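Local coordinates for protein N-acetylglucosamine-6-phosphate deacetylase (Thermotoga maritima, PDB 1O12) that probably removes the acetyl group from N-acetylglucosamine 6-phosphate as a metal-dependent deacetylase of the amidohydrolase superfamily, at residues 77-80 against 81-85; 102-105 against 106-110; 190-193 against 194-197; 319-322 against 323-326. All coordinates share one frame; numbering follows the deposited sequence.

Contact 1: residues 77-80 against 81-85; sequences EMEE and FLYSQ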
ATOM      1  N   GLU A  77      18.493  21.501 -27.581  1.00 40.13           N
ATOM      2  CA  GLU A  77      19.185  20.217 -27.531  1.00 42.51           C
ATOM      3  C   GLU A  77      18.290  19.170 -26.897  1.00 42.64           C
ATOM      4  O   GLU A  77      18.130  18.074 -27.449  1.00 43.75           O
ATOM      5  CB  GLU A  77      20.517  20.294 -26.762  1.00 42.59           C
ATOM      6  CG  GLU A  77      21.601  21.059 -27.477  1.00 43.59           C
ATOM      7  CD  GLU A  77      21.385  22.551 -27.386  1.00 48.61           C
ATOM      8  OE1 GLU A  77      22.087  23.300 -28.108  1.00 51.54           O
ATOM      9  OE2 GLU A  77      20.520  22.990 -26.585  1.00 49.96           O
HETATM   10  N   MSE A  78      17.706  19.506 -25.749  1.00 41.18           N
HETATM   11  CA  MSE A  78      16.820  18.573 -25.067  1.00 39.98           C
HETATM   12  C   MSE A  78      15.695  18.126 -25.990  1.00 38.59           C
HETATM   13  O   MSE A  78      15.464  16.919 -26.147  1.00 37.59           O
HETATM   14  CB  MSE A  78      16.243  19.224 -23.818  1.00 42.65           C
HETATM   15  CG  MSE A  78      17.295  19.504 -22.770  1.00 47.58           C
HETATM   16 SE   MSE A  78      16.682  20.399 -21.135  1.00 56.54          SE
HETATM   17  CE  MSE A  78      15.655  18.943 -20.332  1.00 52.93           C
ATOM     18  N   GLU A  79      15.017  19.086 -26.624  1.00 35.93           N
ATOM     19  CA  GLU A  79      13.901  18.752 -27.499  1.00 36.66           C
ATOM     20  C   GLU A  79      14.241  17.741 -28.587  1.00 38.26           C
ATOM     21  O   GLU A  79      13.576  16.716 -28.745  1.00 38.14           O
ATOM     22  CB  GLU A  79      13.341  20.001 -28.167  1.00 34.76           C
ATOM     23  CG  GLU A  79      12.287  19.707 -29.235  1.00 32.43           C
ATOM     24  CD  GLU A  79      11.545  20.959 -29.716  1.00 35.24           C
ATOM     25  OE1 GLU A  79      10.688  20.839 -30.619  1.00 33.51           O
ATOM     26  OE2 GLU A  79      11.814  22.069 -29.193  1.00 34.26           O
ATOM     27  N   GLU A  80      15.280  18.063 -29.338  1.00 39.18           N
ATOM     28  CA  GLU A  80      15.750  17.262 -30.428  1.00 38.99           C
ATOM     29  C   GLU A  80      16.061  15.818 -29.967  1.00 39.16           C
ATOM     30  O   GLU A  80      15.688  14.848 -30.634  1.00 38.95           O
ATOM     31  CB  GLU A  80      16.978  17.969 -31.030  1.00 42.18           C
ATOM     32  CG  GLU A  80      17.478  17.405 -32.341  1.00 46.65           C
ATOM     33  CD  GLU A  80      16.339  16.924 -33.257  1.00 50.12           C
ATOM     34  OE1 GLU A  80      15.346  17.678 -33.465  1.00 50.95           O
ATOM     35  OE2 GLU A  80      16.451  15.784 -33.776  1.00 50.40           O
ATOM     36  N   PHE A  81      16.721  15.648 -28.831  1.00 37.09           N
ATOM     37  CA  PHE A  81      17.007  14.287 -28.399  1.00 36.48           C
ATOM     38  C   PHE A  81      15.744  13.529 -27.998  1.00 36.16           C
ATOM     39  O   PHE A  81      15.546  12.376 -28.392  1.00 32.66           O
ATOM     40  CB  PHE A  81      17.971  14.268 -27.221  1.00 37.09           C
ATOM     41  CG  PHE A  81      18.293  12.889 -26.756  1.00 39.80           C
ATOM     42  CD1 PHE A  81      19.052  12.034 -27.558  1.00 40.95           C
ATOM     43  CD2 PHE A  81      17.766  12.399 -25.564  1.00 40.66           C
ATOM     44  CE1 PHE A  81      19.281  10.692 -27.185  1.00 42.00           C
ATOM     45  CE2 PHE A  81      17.986  11.058 -25.184  1.00 42.63           C
ATOM     46  CZ  PHE A  81      18.745  10.206 -26.001  1.00 42.02           C
ATOM     47  N   LEU A  82      14.901  14.190 -27.201  1.00 36.14           N
ATOM     48  CA  LEU A  82      13.662  13.593 -26.711  1.00 35.52           C
ATOM     49  C   LEU A  82      12.768  12.961 -27.776  1.00 35.22           C
ATOM     50  O   LEU A  82      12.044  11.991 -27.492  1.00 35.06           O
ATOM     51  CB  LEU A  82      12.882  14.622 -25.896  1.00 34.61           C
ATOM     52  CG  LEU A  82      13.635  14.945 -24.607  1.00 35.40           C
ATOM     53  CD1 LEU A  82      12.758  15.766 -23.705  1.00 35.60           C
ATOM     54  CD2 LEU A  82      14.055  13.661 -23.905  1.00 32.77           C
ATOM     55  N   TYR A  83      12.823  13.492 -28.994  1.00 34.05           N
ATOM     56  CA  TYR A  83      12.022  12.946 -30.074  1.00 33.93           C
ATOM     57  C   TYR A  83      12.454  11.511 -30.335  1.00 34.38           C
ATOM     58  O   TYR A  83      11.639  10.668 -30.714  1.00 34.45           O
ATOM     59  CB  TYR A  83      12.159  13.801 -31.338  1.00 34.78           C
ATOM     60  CG  TYR A  83      11.371  15.100 -31.259  1.00 36.82           C
ATOM     61  CD1 TYR A  83      10.050  15.110 -30.788  1.00 36.94           C
ATOM     62  CD2 TYR A  83      11.934  16.327 -31.655  1.00 36.47           C
ATOM     63  CE1 TYR A  83       9.323  16.295 -30.706  1.00 36.57           C
ATOM     64  CE2 TYR A  83      11.205  17.520 -31.581  1.00 33.98           C
ATOM     65  CZ  TYR A  83       9.913  17.490 -31.102  1.00 35.29           C
ATOM     66  OH  TYR A  83       9.199  18.639 -30.987  1.00 35.55           O
ATOM     67  N   SER A  84      13.734  11.224 -30.115  1.00 34.77           N
ATOM     68  CA  SER A  84      14.259   9.870 -30.312  1.00 34.47           C
ATOM     69  C   SER A  84      13.809   8.937 -29.196  1.00 35.66           C
ATOM     70  O   SER A  84      14.141   7.762 -29.206  1.00 37.60           O
ATOM     71  CB  SER A  84      15.778   9.865 -30.335  1.00 32.86           C
ATOM     72  OG  SER A  84      16.299  10.141 -29.051  1.00 35.48           O
ATOM     73  N   GLN A  85      13.082   9.467 -28.220  1.00 34.90           N
ATOM     74  CA  GLN A  85      12.573   8.650 -27.132  1.00 34.18           C
ATOM     75  C   GLN A  85      11.053   8.638 -27.239  1.00 32.84           C
ATOM     76  O   GLN A  85      10.358   8.119 -26.362  1.00 30.93           O
ATOM     77  CB  GLN A  85      13.020   9.220 -25.782  1.00 35.06           C
ATOM     78  CG  GLN A  85      14.494   9.095 -25.546  1.00 34.19           C
ATOM     79  CD  GLN A  85      14.957   7.661 -25.635  1.00 36.28           C
ATOM     80  OE1 GLN A  85      14.416   6.799 -24.974  1.00 37.42           O
ATOM     81  NE2 GLN A  85      15.962   7.399 -26.462  1.00 37.39           N
TER

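Contact 2: residues 102-105 against 106-110; sequences MKEI and LRKAR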
HETATM    1  N   MSE A 102      15.912  31.498 -11.679  1.00 49.72           N
HETATM    2  CA  MSE A 102      14.526  31.186 -11.949  1.00 51.99           C
HETATM    3  C   MSE A 102      13.951  32.119 -13.025  1.00 50.23           C
HETATM    4  O   MSE A 102      13.473  31.650 -14.059  1.00 51.11           O
HETATM    5  CB  MSE A 102      13.736  31.339 -10.650  1.00 58.33           C
HETATM    6  CG  MSE A 102      12.890  30.164 -10.217  1.00 66.83           C
HETATM    7 SE   MSE A 102      12.669  30.186  -8.246  1.00 81.69          SE
HETATM    8  CE  MSE A 102      14.191  29.041  -7.734  1.00 76.56           C
ATOM      9  N   LYS A 103      13.994  33.432 -12.777  1.00 47.93           N
ATOM     10  CA  LYS A 103      13.465  34.425 -13.718  1.00 45.18           C
ATOM     11  C   LYS A 103      14.113  34.276 -15.079  1.00 42.93           C
ATOM     12  O   LYS A 103      13.434  34.401 -16.095  1.00 41.77           O
ATOM     13  CB  LYS A 103      13.693  35.857 -13.225  1.00 46.00           C
ATOM     14  CG  LYS A 103      12.998  36.222 -11.902  1.00 49.56           C
ATOM     15  CD  LYS A 103      12.456  37.667 -11.952  1.00 52.46           C
ATOM     16  CE  LYS A 103      13.538  38.689 -12.363  1.00 54.27           C
ATOM     17  NZ  LYS A 103      13.014  39.987 -12.935  1.00 54.57           N
ATOM     18  N   GLU A 104      15.416  33.997 -15.094  1.00 40.58           N
ATOM     19  CA  GLU A 104      16.150  33.828 -16.342  1.00 40.21           C
ATOM     20  C   GLU A 104      15.753  32.542 -17.070  1.00 39.26           C
ATOM     21  O   GLU A 104      15.672  32.514 -18.302  1.00 39.83           O
ATOM     22  CB  GLU A 104      17.665  33.817 -16.091  1.00 42.60           C
ATOM     23  CG  GLU A 104      18.526  33.706 -17.373  1.00 48.80           C
ATOM     24  CD  GLU A 104      19.576  32.582 -17.306  1.00 53.56           C
ATOM     25  OE1 GLU A 104      20.241  32.286 -18.335  1.00 55.45           O
ATOM     26  OE2 GLU A 104      19.741  31.984 -16.217  1.00 57.28           O
ATOM     27  N   ILE A 105      15.506  31.470 -16.326  1.00 37.10           N
ATOM     28  CA  ILE A 105      15.123  30.228 -16.975  1.00 35.59           C
ATOM     29  C   ILE A 105      13.694  30.349 -17.526  1.00 36.54           C
ATOM     30  O   ILE A 105      13.417  29.909 -18.645  1.00 34.65           O
ATOM     31  CB  ILE A 105      15.267  29.050 -16.010  1.00 33.61           C
ATOM     32  CG1 ILE A 105      16.762  28.800 -15.789  1.00 31.24           C
ATOM     33  CG2 ILE A 105      14.600  27.798 -16.597  1.00 32.61           C
ATOM     34  CD1 ILE A 105      17.097  28.006 -14.589  1.00 29.73           C
ATOM     35  N   LEU A 106      12.802  30.974 -16.751  1.00 35.60           N
ATOM     36  CA  LEU A 106      11.443  31.170 -17.209  1.00 34.51           C
ATOM     37  C   LEU A 106      11.457  32.100 -18.439  1.00 35.52           C
ATOM     38  O   LEU A 106      10.712  31.895 -19.398  1.00 34.36           O
ATOM     39  CB  LEU A 106      10.592  31.767 -16.087  1.00 32.01           C
ATOM     40  CG  LEU A 106      10.267  30.794 -14.947  1.00 32.68           C
ATOM     41  CD1 LEU A 106       9.512  31.530 -13.839  1.00 28.79           C
ATOM     42  CD2 LEU A 106       9.417  29.602 -15.475  1.00 31.25           C
ATOM     43  N   ARG A 107      12.342  33.094 -18.426  1.00 35.66           N
ATOM     44  CA  ARG A 107      12.421  34.063 -19.510  1.00 37.02           C
ATOM     45  C   ARG A 107      12.907  33.458 -20.824  1.00 36.30           C
ATOM     46  O   ARG A 107      12.350  33.747 -21.888  1.00 34.89           O
ATOM     47  CB  ARG A 107      13.325  35.228 -19.088  1.00 40.15           C
ATOM     48  CG  ARG A 107      13.400  36.392 -20.053  1.00 43.78           C
ATOM     49  CD  ARG A 107      14.204  37.547 -19.430  1.00 47.23           C
ATOM     50  NE  ARG A 107      15.568  37.145 -19.063  1.00 49.56           N
ATOM     51  CZ  ARG A 107      16.068  37.163 -17.817  1.00 50.07           C
ATOM     52  NH1 ARG A 107      15.327  37.570 -16.769  1.00 46.05           N
ATOM     53  NH2 ARG A 107      17.326  36.758 -17.618  1.00 48.48           N
ATOM     54  N   LYS A 108      13.935  32.621 -20.759  1.00 36.48           N
ATOM     55  CA  LYS A 108      14.452  31.999 -21.963  1.00 37.60           C
ATOM     56  C   LYS A 108      13.531  30.909 -22.517  1.00 38.66           C
ATOM     57  O   LYS A 108      13.487  30.662 -23.735  1.00 39.59           O
ATOM     58  CB  LYS A 108      15.826  31.426 -21.700  1.00 39.08           C
ATOM     59  CG  LYS A 108      16.913  32.470 -21.485  1.00 41.16           C
ATOM     60  CD  LYS A 108      18.270  31.748 -21.436  1.00 42.01           C
ATOM     61  CE  LYS A 108      19.433  32.682 -21.146  1.00 42.26           C
ATOM     62  NZ  LYS A 108      20.735  32.009 -21.465  1.00 44.63           N
ATOM     63  N   ALA A 109      12.794  30.247 -21.635  1.00 38.56           N
ATOM     64  CA  ALA A 109      11.876  29.218 -22.094  1.00 38.88           C
ATOM     65  C   ALA A 109      10.716  29.939 -22.807  1.00 38.55           C
ATOM     66  O   ALA A 109      10.238  29.482 -23.862  1.00 38.38           O
ATOM     67  CB  ALA A 109      11.364  28.387 -20.898  1.00 39.44           C
ATOM     68  N   ARG A 110      10.280  31.062 -22.230  1.00 37.03           N
ATOM     69  CA  ARG A 110       9.208  31.872 -22.804  1.00 36.77           C
ATOM     70  C   ARG A 110       9.611  32.343 -24.209  1.00 36.69           C
ATOM     71  O   ARG A 110       8.799  32.301 -25.130  1.00 36.67           O
ATOM     72  CB  ARG A 110       8.924  33.102 -21.924  1.00 37.58           C
ATOM     73  CG  ARG A 110       7.738  34.019 -22.382  1.00 35.85           C
ATOM     74  CD  ARG A 110       7.943  35.484 -21.880  1.00 36.36           C
ATOM     75  NE  ARG A 110       9.178  36.075 -22.423  1.00 36.64           N
ATOM     76  CZ  ARG A 110       9.792  37.157 -21.947  1.00 36.55           C
ATOM     77  NH1 ARG A 110       9.305  37.806 -20.907  1.00 37.10           N
ATOM     78  NH2 ARG A 110      10.926  37.569 -22.489  1.00 37.21           N
TER

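Contact 3: residues 190-193 against 194-197; sequences IATF and EEFM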
ATOM      1  N   ILE A 190       8.189  16.287   4.768  1.00 37.69           N
ATOM      2  CA  ILE A 190       7.999  15.354   5.888  1.00 39.83           C
ATOM      3  C   ILE A 190       6.587  15.522   6.405  1.00 39.43           C
ATOM      4  O   ILE A 190       6.229  14.970   7.423  1.00 42.01           O
ATOM      5  CB  ILE A 190       8.982  15.568   7.075  1.00 38.46           C
ATOM      6  CG1 ILE A 190       9.001  17.033   7.497  1.00 38.93           C
ATOM      7  CG2 ILE A 190      10.349  15.038   6.721  1.00 35.39           C
ATOM      8  CD1 ILE A 190      10.153  17.324   8.470  1.00 39.48           C
ATOM      9  N   ALA A 191       5.784  16.287   5.686  1.00 39.32           N
ATOM     10  CA  ALA A 191       4.411  16.522   6.080  1.00 39.95           C
ATOM     11  C   ALA A 191       3.639  15.250   6.462  1.00 40.86           C
ATOM     12  O   ALA A 191       3.827  14.160   5.893  1.00 40.97           O
ATOM     13  CB  ALA A 191       3.675  17.255   4.964  1.00 40.34           C
ATOM     14  N   THR A 192       2.742  15.421   7.418  1.00 39.51           N
ATOM     15  CA  THR A 192       1.918  14.340   7.898  1.00 38.65           C
ATOM     16  C   THR A 192       0.762  14.184   6.930  1.00 39.08           C
ATOM     17  O   THR A 192       0.627  14.935   5.981  1.00 38.21           O
ATOM     18  CB  THR A 192       1.339  14.686   9.278  1.00 36.94           C
ATOM     19  OG1 THR A 192       0.573  15.893   9.168  1.00 33.84           O
ATOM     20  CG2 THR A 192       2.461  14.906  10.295  1.00 36.40           C
ATOM     21  N   PHE A 193      -0.080  13.197   7.196  1.00 40.68           N
ATOM     22  CA  PHE A 193      -1.251  12.945   6.387  1.00 40.85           C
ATOM     23  C   PHE A 193      -2.205  14.132   6.417  1.00 42.37           C
ATOM     24  O   PHE A 193      -2.771  14.501   5.379  1.00 43.66           O
ATOM     25  CB  PHE A 193      -1.975  11.716   6.905  1.00 40.19           C
ATOM     26  CG  PHE A 193      -3.279  11.449   6.219  1.00 38.61           C
ATOM     27  CD1 PHE A 193      -3.308  10.851   4.966  1.00 37.62           C
ATOM     28  CD2 PHE A 193      -4.478  11.790   6.830  1.00 38.56           C
ATOM     29  CE1 PHE A 193      -4.498  10.597   4.333  1.00 37.08           C
ATOM     30  CE2 PHE A 193      -5.692  11.537   6.198  1.00 37.95           C
ATOM     31  CZ  PHE A 193      -5.698  10.937   4.944  1.00 37.22           C
ATOM     32  N   GLU A 194      -2.384  14.739   7.590  1.00 43.28           N
ATOM     33  CA  GLU A 194      -3.310  15.871   7.698  1.00 44.46           C
ATOM     34  C   GLU A 194      -2.794  17.142   7.033  1.00 42.69           C
ATOM     35  O   GLU A 194      -3.590  17.940   6.530  1.00 39.92           O
ATOM     36  CB  GLU A 194      -3.661  16.175   9.174  1.00 48.78           C
ATOM     37  CG  GLU A 194      -4.471  15.067   9.905  1.00 54.70           C
ATOM     38  CD  GLU A 194      -5.837  14.745   9.252  1.00 58.65           C
ATOM     39  OE1 GLU A 194      -6.408  13.675   9.593  1.00 60.48           O
ATOM     40  OE2 GLU A 194      -6.343  15.548   8.415  1.00 58.95           O
ATOM     41  N   GLU A 195      -1.475  17.334   7.044  1.00 40.06           N
ATOM     42  CA  GLU A 195      -0.911  18.522   6.428  1.00 41.20           C
ATOM     43  C   GLU A 195      -1.024  18.427   4.920  1.00 40.40           C
ATOM     44  O   GLU A 195      -1.275  19.417   4.236  1.00 40.47           O
ATOM     45  CB  GLU A 195       0.535  18.720   6.849  1.00 42.91           C
ATOM     46  CG  GLU A 195       0.662  19.098   8.302  1.00 44.38           C
ATOM     47  CD  GLU A 195       2.102  19.109   8.776  1.00 46.66           C
ATOM     48  OE1 GLU A 195       2.842  18.127   8.513  1.00 45.06           O
ATOM     49  OE2 GLU A 195       2.484  20.108   9.427  1.00 48.23           O
ATOM     50  N   PHE A 196      -0.858  17.223   4.399  1.00 39.72           N
ATOM     51  CA  PHE A 196      -1.012  17.023   2.976  1.00 39.11           C
ATOM     52  C   PHE A 196      -2.488  17.238   2.650  1.00 40.39           C
ATOM     53  O   PHE A 196      -2.816  17.886   1.659  1.00 41.21           O
ATOM     54  CB  PHE A 196      -0.607  15.606   2.583  1.00 37.87           C
ATOM     55  CG  PHE A 196      -1.026  15.232   1.208  1.00 35.09           C
ATOM     56  CD1 PHE A 196      -0.250  15.574   0.119  1.00 35.72           C
ATOM     57  CD2 PHE A 196      -2.230  14.591   0.999  1.00 33.66           C
ATOM     58  CE1 PHE A 196      -0.675  15.280  -1.172  1.00 36.79           C
ATOM     59  CE2 PHE A 196      -2.667  14.296  -0.281  1.00 35.11           C
ATOM     60  CZ  PHE A 196      -1.897  14.636  -1.367  1.00 36.13           C
HETATM   61  N   MSE A 197      -3.372  16.693   3.488  1.00 41.46           N
HETATM   62  CA  MSE A 197      -4.823  16.816   3.287  1.00 43.91           C
HETATM   63  C   MSE A 197      -5.334  18.261   3.191  1.00 43.94           C
HETATM   64  O   MSE A 197      -6.350  18.536   2.522  1.00 42.56           O
HETATM   65  CB  MSE A 197      -5.580  16.101   4.405  1.00 46.00           C
HETATM   66  CG  MSE A 197      -5.555  14.599   4.293  1.00 52.26           C
HETATM   67 SE   MSE A 197      -6.540  13.909   2.710  1.00 63.85          SE
HETATM   68  CE  MSE A 197      -8.369  14.118   3.379  1.00 57.78           C
TER
HETATM   69  O   HOH W   1       5.763  17.226   9.515  1.00 41.42           O

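Contact 4: residues 319-322 against 323-326; sequences GCSI and TELA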
ATOM      1  N   GLY A 319       3.866  -6.134 -16.104  1.00 35.06           N
ATOM      2  CA  GLY A 319       3.146  -7.030 -16.977  1.00 33.82           C
ATOM      3  C   GLY A 319       1.845  -6.380 -17.415  1.00 33.77           C
ATOM      4  O   GLY A 319       0.917  -7.076 -17.836  1.00 35.67           O
ATOM      5  N   CYS A 320       1.753  -5.057 -17.332  1.00 32.45           N
ATOM      6  CA  CYS A 320       0.519  -4.366 -17.736  1.00 32.69           C
ATOM      7  C   CYS A 320       0.337  -4.397 -19.251  1.00 32.16           C
ATOM      8  O   CYS A 320       1.227  -4.809 -19.995  1.00 35.00           O
ATOM      9  CB  CYS A 320       0.549  -2.909 -17.285  1.00 34.67           C
ATOM     10  SG  CYS A 320       1.771  -1.962 -18.238  1.00 34.51           S
ATOM     11  N   SER A 321      -0.816  -3.951 -19.721  1.00 32.26           N
ATOM     12  CA  SER A 321      -1.096  -3.942 -21.155  1.00 32.90           C
ATOM     13  C   SER A 321      -0.559  -2.658 -21.791  1.00 32.91           C
ATOM     14  O   SER A 321      -0.240  -1.706 -21.075  1.00 31.31           O
ATOM     15  CB  SER A 321      -2.592  -3.999 -21.387  1.00 33.40           C
ATOM     16  OG  SER A 321      -3.195  -2.791 -20.948  1.00 36.86           O
ATOM     17  N   ILE A 322      -0.470  -2.637 -23.127  1.00 32.83           N
ATOM     18  CA  ILE A 322       0.001  -1.456 -23.828  1.00 32.10           C
ATOM     19  C   ILE A 322      -1.013  -0.349 -23.661  1.00 30.70           C
ATOM     20  O   ILE A 322      -0.675   0.801 -23.747  1.00 32.15           O
ATOM     21  CB  ILE A 322       0.242  -1.712 -25.300  1.00 33.10           C
ATOM     22  CG1 ILE A 322       1.209  -2.886 -25.453  1.00 34.18           C
ATOM     23  CG2 ILE A 322       0.898  -0.478 -25.928  1.00 34.05           C
ATOM     24  CD1 ILE A 322       1.872  -2.982 -26.844  1.00 38.12           C
ATOM     25  N   THR A 323      -2.262  -0.700 -23.410  1.00 30.33           N
ATOM     26  CA  THR A 323      -3.274   0.318 -23.150  1.00 30.94           C
ATOM     27  C   THR A 323      -2.990   1.025 -21.814  1.00 32.36           C
ATOM     28  O   THR A 323      -3.204   2.220 -21.685  1.00 34.04           O
ATOM     29  CB  THR A 323      -4.681  -0.275 -23.052  1.00 30.31           C
ATOM     30  OG1 THR A 323      -5.146  -0.645 -24.358  1.00 29.03           O
ATOM     31  CG2 THR A 323      -5.611   0.727 -22.436  1.00 27.48           C
ATOM     32  N   GLU A 324      -2.518   0.290 -20.816  1.00 31.07           N
ATOM     33  CA  GLU A 324      -2.220   0.892 -19.530  1.00 32.12           C
ATOM     34  C   GLU A 324      -0.945   1.723 -19.565  1.00 32.96           C
ATOM     35  O   GLU A 324      -0.817   2.703 -18.812  1.00 33.53           O
ATOM     36  CB  GLU A 324      -2.062  -0.185 -18.460  1.00 34.18           C
ATOM     37  CG  GLU A 324      -3.345  -0.889 -18.060  1.00 33.91           C
ATOM     38  CD  GLU A 324      -3.024  -2.174 -17.344  1.00 35.94           C
ATOM     39  OE1 GLU A 324      -2.466  -3.062 -18.016  1.00 36.95           O
ATOM     40  OE2 GLU A 324      -3.295  -2.300 -16.126  1.00 34.21           O
ATOM     41  N   LEU A 325      -0.006   1.305 -20.418  1.00 32.76           N
ATOM     42  CA  LEU A 325       1.261   1.987 -20.589  1.00 32.84           C
ATOM     43  C   LEU A 325       1.022   3.341 -21.226  1.00 32.54           C
ATOM     44  O   LEU A 325       1.810   4.258 -21.029  1.00 32.79           O
ATOM     45  CB  LEU A 325       2.198   1.203 -21.490  1.00 35.44           C
ATOM     46  CG  LEU A 325       3.178   0.214 -20.870  1.00 37.35           C
ATOM     47  CD1 LEU A 325       4.006  -0.408 -22.013  1.00 37.77           C
ATOM     48  CD2 LEU A 325       4.067   0.909 -19.855  1.00 34.65           C
ATOM     49  N   ALA A 326      -0.052   3.463 -21.998  1.00 29.97           N
ATOM     50  CA  ALA A 326      -0.372   4.739 -22.610  1.00 30.88           C
ATOM     51  C   ALA A 326      -0.819   5.738 -21.538  1.00 30.69           C
ATOM     52  O   ALA A 326      -0.588   6.953 -21.656  1.00 31.23           O
ATOM     53  CB  ALA A 326      -1.473   4.575 -23.644  1.00 29.52           C
TER

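Contact 1: residues 77-80 against 81-85
Phe81 N and Leu82 N give nearly straight helical bonds to Glu77 O and Met78 O, 3.1 and 3.0 Å long; the next bond, from Tyr83 N to Glu79 O, is stretched to 3.3 Å and weak. The helix is thus sound through Leu82 and loosens as it nears its end. Over this last turn Glu79 and Tyr83 run side by side in the same direction. Glu79 is fully extended, with CG anti to the backbone N (chi1 173°), which carries its carboxylate out to the level of the phenol: Tyr83 OH donates to Glu79 OE1 at 2.7 Å, on the anti side of that oxygen and somewhat out of the carboxylate plane. Nearer the backbone, Glu79 CG lies 3.4 Å from Tyr83 CE2, and Glu79 O sits over a face of the ring. The other carboxylate oxygen, Glu79 OE2, is taken by the hydroxyls of Thr119 and Tyr112, so a long acid suits a position where polar groups gather from several sides. A phenylalanine in place of Tyr83 would keep the ring but lose the hydroxyl, and would probably leave Glu79 OE1 with little more than its weak bond from Ser120 N. Leu82 turns elsewhere, its CG 3.1 Å from Met78 O. With Leu82 and Met78 (selenomethionine in this crystal) facing Phe90 and Ile62, and Tyr83 packed on Val372 and Phe373, this is the amphipathic end of an outer helix in an amidohydrolase TIM barrel, meeting C-terminal strand 370-374.

Contact 2: residues 102-105 against 106-110
Leu106 N donates to Met102 O at 2.9 Å with an almost linear N-H (170°), one of four successive i to i+4 bonds that run on through Arg107, Lys108 and Ala109. On the outward side Glu104 carries the polar contact. Its CG stands anti to the backbone N (chi1 -177°), and a bend at chi2 swings the carboxylate towards the extended chain of Lys108, one turn on. Glu104 OE1 and Lys108 NZ form a salt bridge at 3.2 Å, and Lys108 CE lies slightly closer still, 3.0 Å from Glu104 OE1, so the lysine chain comes alongside the oxygen as much as head-on. Arg107 approaches Glu104 differently: it folds back at chi3 and lays a face of its guanidinium over Glu104 CA, with Arg107 NH2 3.3 Å from Glu104 CG. The charged ends stay 5.4 Å apart, from Glu104 OE1 to Arg107 NH2, so this is aliphatic packing with at most a long-range attraction. Were Glu104 cut back to an alanine, Lys108 NZ would probably lose this anionic mate and the guanidinium of Arg107 the CG it rests against. Branched Ile105 and Leu106 suit the buried side, where Leu106 touches Val124, and small Ala109 is consistent with close packing on Val124 and Phe75. Helix 99-115 is the crossover helix of a beta-alpha-beta unit, joining parallel strands 87-93 and 121-127.

Contact 3: residues 190-193 against 194-197
Phe193 presents one face of its ring to Met197, whose CG stands 3.8 Å from the ring centroid and only 19° off the normal, a CH-pi contact. The selenium of Met197, a selenomethionine in this crystal, is set obliquely farther out, 4.5 Å from the centroid, as a Met-aromatic contact. At the edge of the same ring, in its plane, lies Glu194 OE1, 3.9 Å from Phe193 CD2; the carboxylate is turned nearly perpendicular to the ring, so an oxygen meets the electropositive rim of the aromatic. With CG of Phe193 opposite the backbone N (chi1 174°), the ring runs beside Met197, one turn on, where Met197 N bonds to Phe193 O. The Phe196 ring has that same Phe193 O near its edge, and both phenylalanines pack on Ala227 of helix 223-230; Phe193 also touches Glu248 of the second subunit. Just ahead of these rings Thr192 and Glu195 tie down the helix start. Thr192 N donates to Glu195 OE1 at 2.9 Å, meeting the anti lone pair of that oxygen, while Glu195 N returns a 3.3 Å bond to Thr192 OG1; the hydroxyl adds a weak bond to the same carboxylate oxygen. A water bridges Glu195 OE1 to Ile190 O. Threonine suits the N-cap because the hydroxyl on its short side chain can turn back to a backbone N-H, and glutamate suits the N3 position because it reaches the N-cap amide. The pair is a classic capping box, opening helix 193-200 shortly after His188, an iron ligand.

Contact 4: residues 319-322 against 323-326
Ser321 and Glu324 clasp each other in both directions. Ser321 N donates to Glu324 OE1 almost linearly (175°) and nearly along that oxygen's C-O bond, at a modelled 2.5 Å whose exact length is doubtful. In return Glu324 N bonds to Ser321 OG at 3.2 Å, with a weaker bond to Ser321 O. Ser321 OG also lies 3.0 Å from Glu324 OE1. The serine oxygen sits between backbone N and carbonyl carbon (chi1 68°), turned back over the first turn where it can meet the Glu324 amide. Glu324, its CG opposite the carbonyl carbon (chi1 -71°) and its chain extended beyond, reaches back past Cys320 CB. Behind this pair, Leu325 N closes the first turn onto Ser321 O at 3.1 Å, and Ala326 N follows onto Ile322 O. Cys320 SG rests 3.7 Å from Leu325 CG; a small, weakly polar cysteine suits this buried place between Leu325 and Phe314 of helix 307-318. Ile322, Leu325 and Ala326 turn to Met54 of strand 52-59. Farther out, Tyr254 OH bonds Glu324 OE2 and so helps fix the rotation of the carboxylate, while Thr323 OG1 is held by Glu27. Gly319, the first residue past helix 307-318, has positive phi, a conformation easy for glycine, and probably helps the chain turn towards Ser321. The chemistry is that of a capping box: Ser321 OG takes the amide of Glu324 in the first turn, Glu324 OE1 takes that of Ser321, and the negative carboxylate would probably be stabilised by the positive end of the helix dipole.

Overall arrangement
All four contacts are local and partly buried, and none touches another. Contacts 1 and 2 lie within helices 75-83 and 99-115, about 20 Å apart between centres, each with an outward charged flank and a buried apolar one; contacts 3 and 4 instead start helices, each with a capping box. Contact 3 adds a Met-aromatic pair whose phenylalanine touches the second subunit, whereas contact 4, with no exposed residue among those touching, is wedged against a preceding helix. Glutamate serves in all four, as acceptor from a phenol, as salt-bridge partner on the charged, outward flank of its helix, and twice as capping acid. Contacts 1 and 3 lie on opposite sides of the chain's centre, as do contacts 2 and 4.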